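Local coordinates for glycosyl hydrolase, family 38 (Enterococcus faecalis, PDB 5KBP), which probably acts as an alpha-mannosidase of glycosyl hydrolase family 38, hydrolysing alpha-linked mannose from carbohydrates, at residues N319-L324 and F381-A386; G333-D338 and V834-Q839. One frame throughout, in Å; residues are numbered along the deposited sequence.

Interaction 1: N319-L324 and F381-A386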
loop_
_atom_site.group_PDB
_atom_site.type_symbol
_atom_site.label_atom_id
_atom_site.label_comp_id
_atom_site.label_asym_id
_atom_site.label_seq_id
_atom_site.Cartn_x
_atom_site.Cartn_y
_atom_site.Cartn_z
ATOM N N ASN A 319 13.515 -10.030 -17.014
ATOM C CA ASN A 319 13.539 -11.193 -17.888
ATOM C C ASN A 319 12.239 -11.414 -18.650
ATOM O O ASN A 319 12.156 -12.367 -19.432
ATOM C CB ASN A 319 13.880 -12.442 -17.069
ATOM C CG ASN A 319 15.113 -12.250 -16.206
ATOM O OD1 ASN A 319 15.023 -12.172 -14.983
ATOM N ND2 ASN A 319 16.275 -12.167 -16.845
ATOM N N ILE A 320 11.229 -10.569 -18.453
ATOM C CA ILE A 320 9.970 -10.710 -19.177
ATOM C C ILE A 320 9.646 -9.412 -19.905
ATOM O O ILE A 320 9.693 -9.349 -21.139
ATOM C CB ILE A 320 8.816 -11.104 -18.236
ATOM C CG1 ILE A 320 9.186 -12.331 -17.400
ATOM C CG2 ILE A 320 7.556 -11.377 -19.040
ATOM C CD1 ILE A 320 9.403 -13.582 -18.213
ATOM N N ALA A 321 9.321 -8.366 -19.139
ATOM C CA ALA A 321 8.803 -7.133 -19.727
ATOM C C ALA A 321 9.838 -6.456 -20.618
ATOM O O ALA A 321 9.552 -6.114 -21.771
ATOM C CB ALA A 321 8.339 -6.184 -18.622
ATOM N N GLU A 322 11.048 -6.246 -20.097
ATOM C CA GLU A 322 12.071 -5.547 -20.874
ATOM C C GLU A 322 12.486 -6.300 -22.133
ATOM O O GLU A 322 12.562 -5.665 -23.200
ATOM C CB GLU A 322 13.277 -5.238 -19.979
ATOM C CG GLU A 322 13.036 -4.122 -18.976
ATOM C CD GLU A 322 14.284 -3.754 -18.199
ATOM O OE1 GLU A 322 15.292 -4.481 -18.315
ATOM O OE2 GLU A 322 14.257 -2.735 -17.478
ATOM N N PRO A 323 12.775 -7.610 -22.102
ATOM C CA PRO A 323 13.119 -8.289 -23.366
ATOM C C PRO A 323 11.991 -8.269 -24.384
ATOM O O PRO A 323 12.246 -8.095 -25.583
ATOM C CB PRO A 323 13.455 -9.718 -22.914
ATOM C CG PRO A 323 13.837 -9.582 -21.482
ATOM C CD PRO A 323 12.947 -8.508 -20.945
ATOM N N LEU A 324 10.745 -8.445 -23.938
ATOM C CA LEU A 324 9.618 -8.387 -24.864
ATOM C C LEU A 324 9.439 -6.982 -25.428
ATOM O O LEU A 324 9.177 -6.817 -26.626
ATOM C CB LEU A 324 8.340 -8.854 -24.167
ATOM C CG LEU A 324 8.212 -10.356 -23.911
ATOM C CD1 LEU A 324 6.996 -10.648 -23.042
ATOM C CD2 LEU A 324 8.133 -11.120 -25.222
ATOM N N PHE A 381 1.520 -5.294 -17.312
ATOM C CA PHE A 381 0.944 -4.468 -18.370
ATOM C C PHE A 381 1.931 -4.279 -19.515
ATOM O O PHE A 381 1.584 -4.461 -20.687
ATOM C CB PHE A 381 0.513 -3.114 -17.803
ATOM C CG PHE A 381 0.066 -2.126 -18.848
ATOM C CD1 PHE A 381 0.973 -1.256 -19.439
ATOM C CD2 PHE A 381 -1.262 -2.062 -19.235
ATOM C CE1 PHE A 381 0.563 -0.351 -20.401
ATOM C CE2 PHE A 381 -1.678 -1.156 -20.194
ATOM C CZ PHE A 381 -0.763 -0.300 -20.777
ATOM N N LEU A 382 3.170 -3.907 -19.190
ATOM C CA LEU A 382 4.167 -3.660 -20.226
ATOM C C LEU A 382 4.511 -4.931 -20.992
ATOM O O LEU A 382 4.778 -4.873 -22.198
ATOM C CB LEU A 382 5.424 -3.048 -19.606
ATOM C CG LEU A 382 5.229 -1.659 -18.994
ATOM C CD1 LEU A 382 6.509 -1.168 -18.332
ATOM C CD2 LEU A 382 4.753 -0.676 -20.054
ATOM N N ALA A 383 4.506 -6.083 -20.317
ATOM C CA ALA A 383 4.760 -7.339 -21.015
ATOM C C ALA A 383 3.602 -7.700 -21.936
ATOM O O ALA A 383 3.817 -8.219 -23.037
ATOM C CB ALA A 383 5.019 -8.460 -20.009
ATOM N N ASP A 384 2.367 -7.426 -21.508
ATOM C CA ASP A 384 1.210 -7.743 -22.340
ATOM C C ASP A 384 1.088 -6.790 -23.521
ATOM O O ASP A 384 0.570 -7.179 -24.574
ATOM C CB ASP A 384 -0.067 -7.716 -21.502
ATOM C CG ASP A 384 -0.063 -8.760 -20.404
ATOM O OD1 ASP A 384 0.642 -9.779 -20.557
ATOM O OD2 ASP A 384 -0.764 -8.563 -19.390
ATOM N N GLU A 385 1.549 -5.547 -23.370
ATOM C CA GLU A 385 1.553 -4.619 -24.497
ATOM C C GLU A 385 2.546 -5.062 -25.562
ATOM O O GLU A 385 2.215 -5.117 -26.752
ATOM C CB GLU A 385 1.878 -3.205 -24.016
ATOM C CG GLU A 385 0.793 -2.565 -23.172
ATOM C CD GLU A 385 -0.537 -2.500 -23.890
ATOM O OE1 GLU A 385 -1.404 -3.355 -23.615
ATOM O OE2 GLU A 385 -0.708 -1.600 -24.738
ATOM N N ALA A 386 3.776 -5.382 -25.150
ATOM C CA ALA A 386 4.776 -5.872 -26.093
ATOM C C ALA A 386 4.358 -7.205 -26.699
ATOM O O ALA A 386 4.601 -7.463 -27.884
ATOM C CB ALA A 386 6.129 -6.003 -25.396
#
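Ala321 and Ala383 mark the closest backbone approach, their CA atoms 4.2 Å apart, where two helices of the helical middle domain of this family pack with the same general direction. The axes of 319-324 and 381-386 pass within 8.1 Å at a crossing angle of 40°. This closeness fits the residues at the crossing, since three of the six that touch are alanines. Helix 304-332 is irregular here: a wider pi-type turn runs through 319-321, and the N atoms of Ile320 and Pro323 have no bond to the preceding turn.

Ala383 is central to the interface, meeting Ile320, Ala321 and Leu324. Its CB lies 4.0 Å from Ala321 CA, so it meets the other backbone as well as side chains. Ile320 reaches the same methyl with CG2, at 4.0 Å; with CG1 beside the backbone N (chi1 -52°), CG2 is left anti to that N. From the next turn Leu324 adds CD1, 4.2 Å from Ala383 CB. No hydrogen bond crosses between the segments, and every touching residue is buried, so the evidence points to apolar packing. Phe340 of helix 337-348 touches both Ala321 and Leu382, while Thr411 and Thr804 border Ile320 and Leu324. One turn beyond the crossing, Ala386 CB sits 3.8 Å from Leu324 CB and presses still closer to the main chain, 3.4 Å from Leu324 O.

Interaction 2: G333-D338 and V834-Q839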
loop_
_atom_site.group_PDB
_atom_site.type_symbol
_atom_site.label_atom_id
_atom_site.label_comp_id
_atom_site.label_asym_id
_atom_site.label_seq_id
_atom_site.Cartn_x
_atom_site.Cartn_y
_atom_site.Cartn_z
ATOM N N GLY A 333 8.441 0.947 -33.134
ATOM C CA GLY A 333 9.305 2.105 -33.012
ATOM C C GLY A 333 9.225 2.821 -31.682
ATOM O O GLY A 333 9.746 3.936 -31.557
ATOM N N ASP A 334 8.589 2.215 -30.682
ATOM C CA ASP A 334 8.424 2.819 -29.370
ATOM C C ASP A 334 8.944 1.875 -28.292
ATOM O O ASP A 334 8.983 0.655 -28.472
ATOM C CB ASP A 334 6.953 3.162 -29.085
ATOM C CG ASP A 334 6.325 4.009 -30.177
ATOM O OD1 ASP A 334 7.044 4.811 -30.807
ATOM O OD2 ASP A 334 5.104 3.868 -30.406
ATOM N N TYR A 335 9.347 2.462 -27.172
ATOM C CA TYR A 335 9.797 1.725 -25.998
ATOM C C TYR A 335 9.342 2.484 -24.761
ATOM O O TYR A 335 9.661 3.672 -24.607
ATOM C CB TYR A 335 11.316 1.547 -26.007
ATOM C CG TYR A 335 11.843 0.601 -24.947
ATOM C CD1 TYR A 335 12.151 1.057 -23.671
ATOM C CD2 TYR A 335 12.044 -0.744 -25.226
ATOM C CE1 TYR A 335 12.639 0.201 -22.704
ATOM C CE2 TYR A 335 12.532 -1.609 -24.263
ATOM C CZ TYR A 335 12.827 -1.130 -23.004
ATOM O OH TYR A 335 13.314 -1.981 -22.038
ATOM N N PRO A 336 8.581 1.838 -23.858
ATOM C CA PRO A 336 7.992 2.553 -22.708
ATOM C C PRO A 336 9.015 2.834 -21.614
ATOM O O PRO A 336 9.040 2.197 -20.557
ATOM C CB PRO A 336 6.892 1.589 -22.251
ATOM C CG PRO A 336 7.429 0.242 -22.597
ATOM C CD PRO A 336 8.223 0.413 -23.868
ATOM N N HIS A 337 9.883 3.818 -21.869
ATOM C CA HIS A 337 10.941 4.150 -20.916
ATOM C C HIS A 337 10.369 4.739 -19.632
ATOM O O HIS A 337 10.768 4.349 -18.528
ATOM C CB HIS A 337 11.940 5.114 -21.557
ATOM C CG HIS A 337 12.867 4.458 -22.530
ATOM N ND1 HIS A 337 12.819 4.699 -23.886
ATOM C CD2 HIS A 337 13.862 3.559 -22.341
ATOM C CE1 HIS A 337 13.747 3.978 -24.490
ATOM N NE2 HIS A 337 14.397 3.281 -23.575
ATOM N N ASP A 338 9.440 5.691 -19.757
ATOM C CA ASP A 338 8.864 6.324 -18.573
ATOM C C ASP A 338 8.158 5.306 -17.686
ATOM O O ASP A 338 8.231 5.389 -16.455
ATOM C CB ASP A 338 7.897 7.436 -18.984
ATOM C CG ASP A 338 8.606 8.635 -19.589
ATOM O OD1 ASP A 338 9.839 8.743 -19.417
ATOM O OD2 ASP A 338 7.934 9.475 -20.227
ATOM N N VAL A 834 18.202 -7.615 -21.229
ATOM C CA VAL A 834 17.967 -7.209 -22.611
ATOM C C VAL A 834 16.936 -6.088 -22.558
ATOM O O VAL A 834 15.768 -6.333 -22.231
ATOM C CB VAL A 834 17.471 -8.357 -23.505
ATOM C CG1 VAL A 834 16.927 -7.806 -24.819
ATOM C CG2 VAL A 834 18.594 -9.338 -23.780
ATOM N N LYS A 835 17.361 -4.866 -22.853
ATOM C CA LYS A 835 16.474 -3.708 -22.803
ATOM C C LYS A 835 17.016 -2.662 -23.771
ATOM O O LYS A 835 17.860 -2.967 -24.619
ATOM C CB LYS A 835 16.347 -3.191 -21.359
ATOM C CG LYS A 835 17.609 -2.552 -20.803
ATOM C CD LYS A 835 17.404 -2.079 -19.373
ATOM C CE LYS A 835 18.560 -1.215 -18.905
ATOM N NZ LYS A 835 18.629 0.064 -19.665
ATOM N N ARG A 836 16.537 -1.426 -23.651
ATOM C CA ARG A 836 16.946 -0.357 -24.548
ATOM C C ARG A 836 17.256 0.910 -23.762
ATOM O O ARG A 836 16.699 1.149 -22.687
ATOM C CB ARG A 836 15.869 -0.082 -25.609
ATOM C CG ARG A 836 15.676 -1.243 -26.573
ATOM C CD ARG A 836 14.732 -0.909 -27.712
ATOM N NE ARG A 836 14.668 -2.012 -28.667
ATOM C CZ ARG A 836 15.451 -2.124 -29.736
ATOM N NH1 ARG A 836 16.356 -1.192 -29.999
ATOM N NH2 ARG A 836 15.322 -3.167 -30.545
ATOM N N GLN A 837 18.160 1.717 -24.315
ATOM C CA GLN A 837 18.598 2.943 -23.661
ATOM C C GLN A 837 17.505 4.007 -23.725
ATOM O O GLN A 837 16.676 4.019 -24.638
ATOM C CB GLN A 837 19.886 3.452 -24.312
ATOM C CG GLN A 837 20.605 4.546 -23.539
ATOM C CD GLN A 837 22.016 4.778 -24.041
ATOM O OE1 GLN A 837 22.301 4.617 -25.228
ATOM N NE2 GLN A 837 22.912 5.149 -23.135
ATOM N N GLU A 838 17.527 4.919 -22.746
ATOM C CA GLU A 838 16.390 5.810 -22.516
ATOM C C GLU A 838 16.077 6.666 -23.738
ATOM O O GLU A 838 14.937 6.690 -24.216
ATOM C CB GLU A 838 16.651 6.696 -21.298
ATOM C CG GLU A 838 16.281 6.054 -19.971
ATOM C CD GLU A 838 15.963 7.081 -18.903
ATOM O OE1 GLU A 838 15.193 6.757 -17.975
ATOM O OE2 GLU A 838 16.475 8.215 -18.999
ATOM N N GLN A 839 17.069 7.388 -24.253
ATOM C CA GLN A 839 16.833 8.320 -25.350
ATOM C C GLN A 839 17.274 7.781 -26.704
ATOM O O GLN A 839 16.574 7.985 -27.701
ATOM C CB GLN A 839 17.542 9.650 -25.074
ATOM C CG GLN A 839 17.038 10.365 -23.829
ATOM C CD GLN A 839 17.568 11.781 -23.708
ATOM O OE1 GLN A 839 17.013 12.716 -24.288
ATOM N NE2 GLN A 839 18.646 11.948 -22.951
#
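Two aromatic rings, Tyr335 and His337, pack against strand 834-836 and the turn after it, joining the link between two middle-domain helices to the C-terminal beta-sandwich region. An inverse gamma turn centred on Pro336, with a weak His337 N to Tyr335 O bond, brings the rings together: Tyr335 CD1 lies 3.1 Å above the imidazole plane, over its centre. On the opposite imidazole face Glu838 CA makes a CH-pi contact, 3.5 Å from the His337 ring centroid. At the ring edge, His337 NE2 gives a weak hydrogen bond to Arg836 O (3.3 Å, 143° at the hydrogen).

Arg836 CB stands 3.9 Å from the Tyr335 ring centroid and 11° off its normal, a second CH-pi contact. The arginine chain then runs extended from CG to NE, and CD passes 3.7 Å from Tyr335 CD2. Tyr335 OH, 3.3 Å from Lys835 CB, is buried without a polar partner in the model. Beyond the rings, the Arg836 guanidinium binds Glu330 and Ala326 O of helix 304-332 as well as Asn841 O. Thus the edge strand 829-836, paired with 843-849, is tied to that helix on the one hand and to the start of helix 337-348 on the other.

How the interactions relate
The two contacts have centres about 11 Å apart and touch through Glu322 and Pro323, which pack on Val834, Lys835 and Tyr335. Along the chain the segments alternate: 319-324, 333-338, 381-386, then 834-839 after some 450 residues. Helix 304-332 is common ground, since it carries 319-324 and leads directly into 333-338. Interaction 1 joins helices within the middle domain, whereas interaction 2 brings the distant beta-sandwich region onto the same bundle. Phe340 of helix 337-348 borders both contacts, its ring also meeting that of Tyr335 with the planes at about 30°. Together they show packing continuous from helical bundle to C-terminal sheet, away from Phe253 and Tyr256, which bind calcium in a crystal structure of this protein.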